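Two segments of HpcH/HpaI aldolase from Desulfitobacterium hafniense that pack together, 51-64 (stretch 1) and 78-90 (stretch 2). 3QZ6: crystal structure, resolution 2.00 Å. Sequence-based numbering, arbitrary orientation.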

# COMPACT_ATOMS: atom_id res chain seq x y z
N THR A 51 1.01 -13.48 9.13
CA THR A 51 1.54 -14.38 10.16
C THR A 51 1.61 -13.66 11.51
O THR A 51 1.51 -12.43 11.58
CB THR A 51 2.95 -14.83 9.81
OG1 THR A 51 3.83 -13.69 9.90
CG2 THR A 51 3.00 -15.41 8.40
N PHE A 52 1.79 -14.41 12.59
CA PHE A 52 1.89 -13.74 13.87
C PHE A 52 3.17 -12.91 13.99
O PHE A 52 3.18 -11.90 14.71
CB PHE A 52 1.74 -14.74 15.04
CG PHE A 52 0.33 -15.24 15.21
CD1 PHE A 52 -0.64 -14.96 14.23
CD2 PHE A 52 -0.05 -15.96 16.32
CE1 PHE A 52 -1.94 -15.40 14.36
CE2 PHE A 52 -1.37 -16.42 16.46
CZ PHE A 52 -2.31 -16.14 15.49
N ARG A 53 4.25 -13.33 13.31
CA ARG A 53 5.47 -12.52 13.26
C ARG A 53 5.20 -11.18 12.57
O ARG A 53 5.62 -10.11 13.06
CB ARG A 53 6.61 -13.28 12.56
CG ARG A 53 7.92 -12.46 12.42
CD ARG A 53 8.50 -12.15 13.81
NE ARG A 53 8.89 -13.39 14.48
CZ ARG A 53 9.09 -13.51 15.79
NH1 ARG A 53 8.94 -12.47 16.60
NH2 ARG A 53 9.44 -14.69 16.29
N GLU A 54 4.50 -11.21 11.44
CA GLU A 54 4.17 -9.95 10.75
C GLU A 54 3.38 -9.03 11.67
O GLU A 54 3.58 -7.80 11.67
CB GLU A 54 3.40 -10.22 9.46
CG GLU A 54 4.27 -10.81 8.35
CD GLU A 54 3.44 -11.36 7.20
OE1 GLU A 54 2.19 -11.35 7.31
OE2 GLU A 54 4.02 -11.81 6.20
N ILE A 55 2.48 -9.61 12.45
CA ILE A 55 1.66 -8.83 13.36
C ILE A 55 2.54 -8.23 14.46
O ILE A 55 2.41 -7.06 14.78
CB ILE A 55 0.49 -9.65 13.91
CG1 ILE A 55 -0.51 -9.90 12.78
CG2 ILE A 55 -0.19 -8.91 15.08
CD1 ILE A 55 -1.60 -10.93 13.09
N ASN A 56 3.46 -9.03 14.99
CA ASN A 56 4.42 -8.54 15.98
C ASN A 56 5.17 -7.33 15.41
O ASN A 56 5.32 -6.31 16.09
CB ASN A 56 5.40 -9.66 16.35
CG ASN A 56 6.29 -9.32 17.55
OD1 ASN A 56 6.45 -8.16 17.95
ND2 ASN A 56 6.89 -10.34 18.12
N HIS A 57 5.63 -7.43 14.16
CA HIS A 57 6.33 -6.29 13.55
C HIS A 57 5.46 -5.04 13.49
O HIS A 57 5.93 -3.92 13.77
CB HIS A 57 6.87 -6.64 12.15
CG HIS A 57 8.01 -7.60 12.18
ND1 HIS A 57 8.45 -8.26 11.05
CD2 HIS A 57 8.80 -8.02 13.20
CE1 HIS A 57 9.47 -9.04 11.38
NE2 HIS A 57 9.70 -8.92 12.67
N LEU A 58 4.20 -5.21 13.12
CA LEU A 58 3.28 -4.08 13.08
C LEU A 58 3.10 -3.50 14.48
O LEU A 58 3.17 -2.28 14.68
CB LEU A 58 1.92 -4.51 12.50
CG LEU A 58 1.89 -4.90 11.01
CD1 LEU A 58 0.62 -5.68 10.66
CD2 LEU A 58 2.03 -3.69 10.10
N VAL A 59 2.89 -4.37 15.46
CA VAL A 59 2.65 -3.93 16.83
C VAL A 59 3.86 -3.19 17.41
O VAL A 59 3.72 -2.19 18.10
CB VAL A 59 2.28 -5.13 17.73
CG1 VAL A 59 2.42 -4.78 19.21
CG2 VAL A 59 0.87 -5.61 17.40
N SER A 60 5.06 -3.69 17.12
CA SER A 60 6.28 -3.06 17.63
C SER A 60 6.39 -1.59 17.24
O SER A 60 6.88 -0.76 18.01
CB SER A 60 7.50 -3.83 17.16
OG SER A 60 7.55 -5.08 17.82
N VAL A 61 5.96 -1.27 16.03
CA VAL A 61 5.96 0.10 15.56
C VAL A 61 4.77 0.86 16.14
O VAL A 61 4.89 2.01 16.56
CB VAL A 61 5.95 0.17 14.02
CG1 VAL A 61 5.84 1.62 13.55
CG2 VAL A 61 7.22 -0.51 13.43
N ALA A 62 3.61 0.21 16.19
CA ALA A 62 2.39 0.87 16.67
C ALA A 62 2.45 1.27 18.14
O ALA A 62 1.86 2.29 18.54
CB ALA A 62 1.18 -0.03 16.44
N LYS A 63 3.14 0.47 18.95
CA LYS A 63 3.12 0.68 20.39
C LYS A 63 3.66 2.06 20.75
O LYS A 63 3.16 2.71 21.66
CB LYS A 63 3.92 -0.41 21.11
CG LYS A 63 3.16 -1.72 21.31
CD LYS A 63 2.24 -1.60 22.54
CE LYS A 63 1.38 -2.84 22.73
NZ LYS A 63 0.80 -2.87 24.11
N ASN A 64 4.68 2.50 20.03
CA ASN A 64 5.25 3.83 20.31
C ASN A 64 4.72 4.92 19.38
O ASN A 64 5.11 6.08 19.49
CB ASN A 64 6.78 3.79 20.27
CG ASN A 64 7.38 3.02 21.44
OD1 ASN A 64 8.23 2.15 21.25
ND2 ASN A 64 6.93 3.35 22.64
N ARG A 78 -7.56 -20.58 21.75
CA ARG A 78 -6.50 -20.07 22.60
C ARG A 78 -5.30 -19.66 21.77
O ARG A 78 -4.67 -18.63 22.05
CB ARG A 78 -6.10 -21.13 23.64
CG ARG A 78 -5.24 -20.58 24.77
CD ARG A 78 -5.18 -21.57 25.94
NE ARG A 78 -4.56 -20.93 27.09
CZ ARG A 78 -3.25 -20.85 27.28
NH1 ARG A 78 -2.41 -21.38 26.40
NH2 ARG A 78 -2.78 -20.24 28.36
N ALA A 79 -4.99 -20.45 20.73
CA ALA A 79 -3.86 -20.14 19.86
C ALA A 79 -3.96 -18.71 19.30
O ALA A 79 -2.98 -17.97 19.29
CB ALA A 79 -3.76 -21.14 18.71
N HIS A 80 -5.15 -18.31 18.86
CA HIS A 80 -5.30 -16.95 18.33
C HIS A 80 -5.35 -15.91 19.44
O HIS A 80 -4.61 -14.93 19.42
CB HIS A 80 -6.53 -16.82 17.44
CG HIS A 80 -6.37 -17.53 16.13
ND1 HIS A 80 -6.61 -18.88 15.98
CD2 HIS A 80 -5.95 -17.08 14.92
CE1 HIS A 80 -6.37 -19.23 14.72
NE2 HIS A 80 -5.97 -18.16 14.06
N VAL A 81 -6.23 -16.13 20.41
CA VAL A 81 -6.49 -15.09 21.39
C VAL A 81 -5.31 -14.86 22.34
O VAL A 81 -4.89 -13.72 22.54
CB VAL A 81 -7.77 -15.39 22.20
CG1 VAL A 81 -7.93 -14.38 23.32
CG2 VAL A 81 -8.99 -15.36 21.25
N GLN A 82 -4.78 -15.93 22.91
CA GLN A 82 -3.68 -15.79 23.86
C GLN A 82 -2.46 -15.16 23.19
O GLN A 82 -1.89 -14.20 23.70
CB GLN A 82 -3.31 -17.15 24.46
CG GLN A 82 -2.12 -17.11 25.41
CD GLN A 82 -2.52 -16.64 26.80
OE1 GLN A 82 -3.54 -17.07 27.33
NE2 GLN A 82 -1.73 -15.76 27.39
N ARG A 83 -2.05 -15.71 22.05
CA ARG A 83 -0.81 -15.24 21.42
C ARG A 83 -0.93 -13.79 20.95
O ARG A 83 0.01 -13.01 21.12
CB ARG A 83 -0.42 -16.13 20.24
CG ARG A 83 -0.17 -17.60 20.61
CD ARG A 83 0.28 -18.40 19.38
NE ARG A 83 1.67 -18.08 19.03
CZ ARG A 83 2.34 -18.65 18.03
NH1 ARG A 83 1.74 -19.55 17.25
NH2 ARG A 83 3.61 -18.30 17.81
N LEU A 84 -2.05 -13.44 20.33
CA LEU A 84 -2.15 -12.11 19.75
C LEU A 84 -2.21 -11.04 20.83
O LEU A 84 -1.64 -9.97 20.65
CB LEU A 84 -3.34 -12.00 18.79
CG LEU A 84 -3.16 -12.80 17.48
CD1 LEU A 84 -4.46 -12.85 16.69
CD2 LEU A 84 -2.02 -12.22 16.63
N LEU A 85 -2.90 -11.31 21.94
CA LEU A 85 -2.91 -10.35 23.05
C LEU A 85 -1.52 -10.24 23.67
O LEU A 85 -1.08 -9.15 24.04
CB LEU A 85 -3.92 -10.74 24.13
CG LEU A 85 -5.40 -10.62 23.75
CD1 LEU A 85 -6.27 -11.08 24.91
CD2 LEU A 85 -5.77 -9.19 23.37
N ASP A 86 -0.84 -11.38 23.79
CA ASP A 86 0.49 -11.37 24.39
C ASP A 86 1.44 -10.56 23.51
O ASP A 86 2.24 -9.76 23.99
CB ASP A 86 1.01 -12.79 24.58
CG ASP A 86 0.33 -13.51 25.74
OD1 ASP A 86 -0.29 -12.84 26.58
OD2 ASP A 86 0.43 -14.75 25.82
N ILE A 87 1.34 -10.78 22.20
CA ILE A 87 2.18 -10.05 21.24
C ILE A 87 1.92 -8.55 21.32
O ILE A 87 2.85 -7.75 21.16
CB ILE A 87 1.96 -10.59 19.81
CG1 ILE A 87 2.59 -11.98 19.66
CG2 ILE A 87 2.55 -9.64 18.78
CD1 ILE A 87 2.01 -12.79 18.46
N GLY A 88 0.68 -8.15 21.56
CA GLY A 88 0.40 -6.74 21.78
C GLY A 88 -0.76 -6.13 21.01
O GLY A 88 -0.95 -4.91 21.04
N ALA A 89 -1.53 -6.95 20.30
CA ALA A 89 -2.77 -6.45 19.73
C ALA A 89 -3.63 -6.00 20.90
O ALA A 89 -3.62 -6.63 21.96
CB ALA A 89 -3.47 -7.54 18.94
N GLU A 90 -4.38 -4.91 20.73
CA GLU A 90 -5.22 -4.45 21.83
C GLU A 90 -6.51 -5.26 21.91
O GLU A 90 -7.24 -5.21 22.92
CB GLU A 90 -5.55 -2.96 21.69
CG GLU A 90 -4.33 -2.05 21.86
CD GLU A 90 -4.72 -0.61 22.16
OE1 GLU A 90 -5.86 -0.38 22.60
OE2 GLU A 90 -3.88 0.29 21.96

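One aromatic side chain carries much of this contact: Phe52, in the first turn of its helix, is plugged as a knob into a hole formed by His80, Arg83, Leu84 and Ile87, and its ring meets a methyl over one face and His80, Ala79 O and Arg83 at its edge. The methyl is Leu84 CD2, 3.8 Å from the centroid of the Phe52 ring and only 9° off its normal, a nearly ideal CH-pi contact. The ring edge looks elsewhere. Phe52 CZ reaches His80 CD2 at 3.8 Å in an offset edge-to-face pair, the planes inclined at 73°, and Phe52 CE2 comes within 3.6 Å of the backbone oxygen Ala79 O, where the slightly positive rim of an aromatic ring suits a carbonyl. Arg83 lays one face of its guanidinium over the same rim, with NE 3.8 Å from Phe52 CD2. The m rotamer of Phe52, on a CA-to-CB bond that already points toward the partner helix, delivers the ring into this site.

The helices run in roughly the same direction, crossing at -30° with axes 10.2 Å apart at closest approach. That spacing leaves room for large side chains, and the contact draws together toward the end of the second helix: the CA atoms of Phe52 and Leu84 are 7.3 Å apart, those of Asn56 and Ile87 5.9 Å. Leu84 CD2 serves twice, since it also touches Ile55 CD1 at 3.8 Å. Ile87 fills the next layer, its CD1 3.9 Å from Phe52 CB, while its CG2 lies against Asn56, 3.5 Å from Asn56 CA and 3.7 Å from Asn56 CB.

Beyond Ile87 the helix gives way to Gly88, whose positive phi of 132° would jam a CB against the preceding carbonyl oxygen. The neighbouring helix makes a second, independent demand: an ideal CB here would lie 2.6 Å from Val59 CG1, a clash. With no side chain in the way, Val59 CG1 settles 3.8 Å from Gly88 CA and 3.6 Å from Ile87 O. Lys63 bends in over the same turn, bringing CE to 3.5 Å from Gly88 O, while its NZ is hydrogen-bonded elsewhere in the structure.

No hydrogen bond joins the two stretches; the contact rests on packing, with polar groups such as Ala79 O and the Arg83 guanidinium taking part through van der Waals contact. Within the first stretch, Thr51 caps the helix, its OG1 accepting from Glu54 N at 3.0 Å, and Glu54 OE1 returns the favour to Thr51 N at 3.0 Å, a reciprocal pair of bonds spanning the turn that contains Phe52.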